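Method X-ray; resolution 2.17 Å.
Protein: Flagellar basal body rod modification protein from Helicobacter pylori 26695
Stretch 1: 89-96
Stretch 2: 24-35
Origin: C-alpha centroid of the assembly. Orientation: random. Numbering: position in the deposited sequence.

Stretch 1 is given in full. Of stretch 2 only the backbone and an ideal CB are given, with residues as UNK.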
# COMPACT_ATOMS: atom_id res chain seq x y z
N LYS A 89 -14.86 -24.12 18.23
CA LYS A 89 -13.57 -23.55 17.84
C LYS A 89 -12.77 -24.54 16.99
O LYS A 89 -12.59 -25.70 17.37
CB LYS A 89 -12.74 -23.17 19.07
CG LYS A 89 -13.44 -22.22 20.01
CD LYS A 89 -12.65 -22.04 21.30
CE LYS A 89 -13.42 -21.18 22.30
NZ LYS A 89 -12.61 -20.84 23.51
N ILE A 90 -12.30 -24.07 15.84
CA ILE A 90 -11.53 -24.92 14.94
C ILE A 90 -10.13 -24.35 14.74
O ILE A 90 -9.97 -23.17 14.40
CB ILE A 90 -12.23 -25.07 13.58
CG1 ILE A 90 -13.64 -25.64 13.77
CG2 ILE A 90 -11.41 -25.95 12.66
CD1 ILE A 90 -14.42 -25.80 12.50
N LYS A 91 -9.13 -25.19 15.03
CA LYS A 91 -7.71 -24.84 14.92
C LYS A 91 -6.99 -25.94 14.17
O LYS A 91 -7.56 -27.00 13.91
CB LYS A 91 -7.05 -24.67 16.29
CG LYS A 91 -7.84 -23.90 17.29
CD LYS A 91 -7.02 -23.61 18.54
CE LYS A 91 -6.52 -24.87 19.21
NZ LYS A 91 -6.07 -24.54 20.60
N ALA A 92 -5.72 -25.70 13.84
CA ALA A 92 -4.92 -26.72 13.17
C ALA A 92 -3.45 -26.57 13.53
O ALA A 92 -2.99 -25.48 13.89
CB ALA A 92 -5.10 -26.65 11.66
N GLU A 93 -2.73 -27.67 13.43
CA GLU A 93 -1.29 -27.68 13.63
C GLU A 93 -0.68 -28.39 12.45
O GLU A 93 -1.22 -29.40 12.00
CB GLU A 93 -0.93 -28.38 14.93
CG GLU A 93 -1.26 -27.57 16.16
CD GLU A 93 -0.53 -28.08 17.38
OE1 GLU A 93 -0.58 -29.32 17.60
OE2 GLU A 93 0.12 -27.27 18.08
N TYR A 94 0.45 -27.89 11.96
CA TYR A 94 1.10 -28.51 10.81
C TYR A 94 2.56 -28.07 10.73
O TYR A 94 2.94 -27.05 11.33
CB TYR A 94 0.35 -28.17 9.52
CG TYR A 94 0.48 -26.71 9.14
CD1 TYR A 94 -0.13 -25.72 9.90
CD2 TYR A 94 1.22 -26.33 8.03
CE1 TYR A 94 -0.01 -24.38 9.56
CE2 TYR A 94 1.34 -24.98 7.68
CZ TYR A 94 0.73 -24.02 8.45
OH TYR A 94 0.86 -22.68 8.11
N ASN A 95 3.37 -28.87 10.04
CA ASN A 95 4.79 -28.59 9.81
C ASN A 95 5.59 -28.43 11.08
O ASN A 95 6.05 -27.35 11.40
CB ASN A 95 4.94 -27.33 8.94
CG ASN A 95 4.44 -27.55 7.53
OD1 ASN A 95 3.86 -28.59 7.24
ND2 ASN A 95 4.65 -26.58 6.65
N LEU A 96 5.74 -29.53 11.81
CA LEU A 96 6.54 -29.56 13.03
C LEU A 96 7.96 -29.13 12.73
O LEU A 96 8.57 -29.63 11.77
CB LEU A 96 6.52 -30.96 13.64
CG LEU A 96 7.52 -31.28 14.74
CD1 LEU A 96 7.16 -30.52 16.00
CD2 LEU A 96 7.54 -32.79 15.02
N UNK A 24 -24.05 -30.82 8.16
CA UNK A 24 -22.61 -30.70 7.99
C UNK A 24 -22.14 -29.27 8.17
O UNK A 24 -22.90 -28.31 7.98
CB UNK A 24 -22.19 -31.21 6.61
N UNK A 25 -20.87 -29.11 8.51
CA UNK A 25 -20.31 -27.78 8.61
C UNK A 25 -19.17 -27.62 7.62
O UNK A 25 -18.16 -28.31 7.72
CB UNK A 25 -19.83 -27.50 10.04
N UNK A 26 -19.35 -26.73 6.66
CA UNK A 26 -18.25 -26.34 5.79
C UNK A 26 -17.47 -25.27 6.50
O UNK A 26 -18.06 -24.39 7.13
CB UNK A 26 -18.74 -25.85 4.43
N UNK A 27 -16.14 -25.34 6.42
CA UNK A 27 -15.29 -24.29 6.98
C UNK A 27 -13.96 -24.24 6.25
O UNK A 27 -13.56 -25.18 5.55
CB UNK A 27 -15.06 -24.52 8.48
N UNK A 28 -13.25 -23.13 6.42
CA UNK A 28 -12.01 -22.88 5.70
C UNK A 28 -10.87 -22.51 6.67
O UNK A 28 -11.08 -21.83 7.69
CB UNK A 28 -12.22 -21.77 4.67
N UNK A 29 -9.67 -23.02 6.37
CA UNK A 29 -8.47 -22.72 7.14
C UNK A 29 -7.38 -22.19 6.22
O UNK A 29 -7.21 -22.67 5.10
CB UNK A 29 -7.98 -23.96 7.89
N UNK A 30 -6.63 -21.20 6.70
CA UNK A 30 -5.57 -20.64 5.88
C UNK A 30 -4.21 -21.17 6.31
O UNK A 30 -3.82 -21.02 7.48
CB UNK A 30 -5.59 -19.11 5.95
N UNK A 31 -3.48 -21.78 5.37
CA UNK A 31 -2.14 -22.27 5.64
C UNK A 31 -1.08 -21.37 5.01
O UNK A 31 -0.98 -21.25 3.78
CB UNK A 31 -1.99 -23.70 5.13
N UNK A 32 -0.30 -20.72 5.87
CA UNK A 32 0.72 -19.75 5.46
C UNK A 32 1.86 -20.37 4.65
O UNK A 32 2.51 -19.68 3.87
CB UNK A 32 1.30 -19.06 6.70
N UNK A 33 2.07 -21.66 4.86
CA UNK A 33 3.09 -22.45 4.17
C UNK A 33 2.44 -23.69 3.62
O UNK A 33 1.45 -24.16 4.21
CB UNK A 33 4.25 -22.81 5.10
N UNK A 34 3.00 -24.26 2.56
CA UNK A 34 2.59 -25.57 2.09
C UNK A 34 2.65 -26.60 3.20
O UNK A 34 3.65 -26.70 3.90
CB UNK A 34 3.47 -26.01 0.92
N UNK A 35 1.59 -27.37 3.37
CA UNK A 35 1.62 -28.45 4.36
C UNK A 35 2.65 -29.51 3.96
O UNK A 35 2.66 -29.98 2.83
CB UNK A 35 0.23 -29.08 4.51

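Position 24 has nothing of stretch 1 within 5.5 Å of its CB, so many side chains would suit it. It is K24, which makes no contact here.

From 25 to 31 the backbone is extended. The two strand axes run at 35° to each other and approach to 8.6 Å. Odd positions point their CA-to-CB bonds toward stretch 1.

Position 25 points toward it, but its CB has no close neighbour. A long apolar side chain could reach I90. It is L25, with CD2 4.3 Å from I90 CD1.

Positions 26 and 28 are out of reach and set no preference; they are S26 and S28.

At position 27 the ideal CB lies 4.3 Å from I90 CD1. The isoleucine offers an apolar surface, which a leucine, methionine or aromatic ring could cover. It is F27, chi1 in p. I90 CD1 sits over the ring face, 3.7 Å from the centroid and 11° off the normal, a CH-pi contact. I90 CG2 also packs 3.5 Å from F27 CE2.

At position 29 the CB is 5.5 Å from A92 CB. Alanine is small and leaves room, so a branched or long apolar residue would suit. It is L29. Its CD1 lies 3.8 Å from A92 CB and 4.4 Å from I90 CG2.

Position 30 points away, and stretch 1 cannot select it. It is F30.

Position 31 points toward stretch 1, its CB 4.3 Å from Y94 OH. A large apolar or aromatic side chain fits. It is F31, whose ring edge meets the face of Y94 with planes at 81° and centroids 4.8 Å apart.

Position 32 leaves the strand and points sideways, its CB 3.9 Å from Y94 OH. A small polar residue would suit the hydroxyl. It is D32. Its backbone N gives a weak hydrogen bond to Y94 OH (3.2 Å). Water 1 bridges the side chains: it donates to D32 OD1 (2.6 Å) and accepts from Y94 OH (2.7 Å).

Position 33 points toward N95, whose ND2 is a donor 4.1 Å from the CB. An acceptor such as Glu or Gln would suit. It is E33, with a weak hydrogen bond from N95 ND2 to E33 OE1 (3.3 Å).

Position 34 points away, so its side chain is little restricted. It is K34. Its backbone O accepts a nearly straight hydrogen bond from N95 ND2 (2.9 Å).

Position 35 points sideways, near Y94 CD2. An aliphatic residue would suit. It is I35, whose CG1 packs 4.0 Å from Y94 CD2.

Stretch 2 24-35: KLSFSLFFDEKI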
# COMPACT_ATOMS: atom_id res chain seq x y z
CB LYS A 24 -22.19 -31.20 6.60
CG LYS A 24 -22.01 -30.04 5.60
CD LYS A 24 -21.42 -30.45 4.26
CE LYS A 24 -22.04 -31.72 3.69
NZ LYS A 24 -21.60 -31.95 2.28
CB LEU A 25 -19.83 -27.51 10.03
CG LEU A 25 -19.20 -26.14 10.17
CD1 LEU A 25 -20.26 -25.05 9.96
CD2 LEU A 25 -18.55 -26.04 11.52
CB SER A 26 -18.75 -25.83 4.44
OG SER A 26 -19.25 -26.90 3.65
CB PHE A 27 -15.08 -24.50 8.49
CG PHE A 27 -14.20 -25.68 8.81
CD1 PHE A 27 -14.75 -26.94 8.97
CD2 PHE A 27 -12.83 -25.53 8.95
CE1 PHE A 27 -13.95 -28.03 9.26
CE2 PHE A 27 -12.03 -26.62 9.24
CZ PHE A 27 -12.58 -27.86 9.40
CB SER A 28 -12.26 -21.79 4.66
OG SER A 28 -11.10 -21.03 4.41
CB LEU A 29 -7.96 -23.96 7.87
CG LEU A 29 -8.81 -24.44 9.03
CD1 LEU A 29 -8.19 -25.71 9.63
CD2 LEU A 29 -8.89 -23.36 10.06
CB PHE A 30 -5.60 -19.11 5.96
CG PHE A 30 -4.54 -18.44 5.14
CD1 PHE A 30 -4.76 -18.15 3.81
CD2 PHE A 30 -3.31 -18.09 5.71
CE1 PHE A 30 -3.77 -17.51 3.06
CE2 PHE A 30 -2.33 -17.47 4.97
CZ PHE A 30 -2.57 -17.18 3.64
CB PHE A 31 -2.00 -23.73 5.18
CG PHE A 31 -2.89 -24.67 5.94
CD1 PHE A 31 -4.23 -24.84 5.57
CD2 PHE A 31 -2.42 -25.33 7.07
CE1 PHE A 31 -5.07 -25.68 6.29
CE2 PHE A 31 -3.25 -26.17 7.80
CZ PHE A 31 -4.59 -26.35 7.41
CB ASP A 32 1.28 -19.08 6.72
CG ASP A 32 0.18 -18.53 7.61
OD1 ASP A 32 -0.52 -19.34 8.28
OD2 ASP A 32 -0.02 -17.31 7.63
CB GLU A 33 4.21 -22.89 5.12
CG GLU A 33 5.18 -21.84 5.56
CD GLU A 33 6.25 -22.45 6.44
OE1 GLU A 33 6.34 -23.71 6.49
OE2 GLU A 33 7.00 -21.68 7.08
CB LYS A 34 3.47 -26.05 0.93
CG LYS A 34 3.20 -25.38 -0.38
CD LYS A 34 3.93 -26.08 -1.52
CE LYS A 34 3.56 -25.43 -2.85
NZ LYS A 34 4.08 -26.19 -4.03
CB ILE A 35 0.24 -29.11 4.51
CG1 ILE A 35 -0.78 -28.08 4.99
CG2 ILE A 35 0.31 -30.27 5.45
CD1 ILE A 35 -2.18 -28.55 4.85
O HOH W 1 0.54 -20.86 10.09
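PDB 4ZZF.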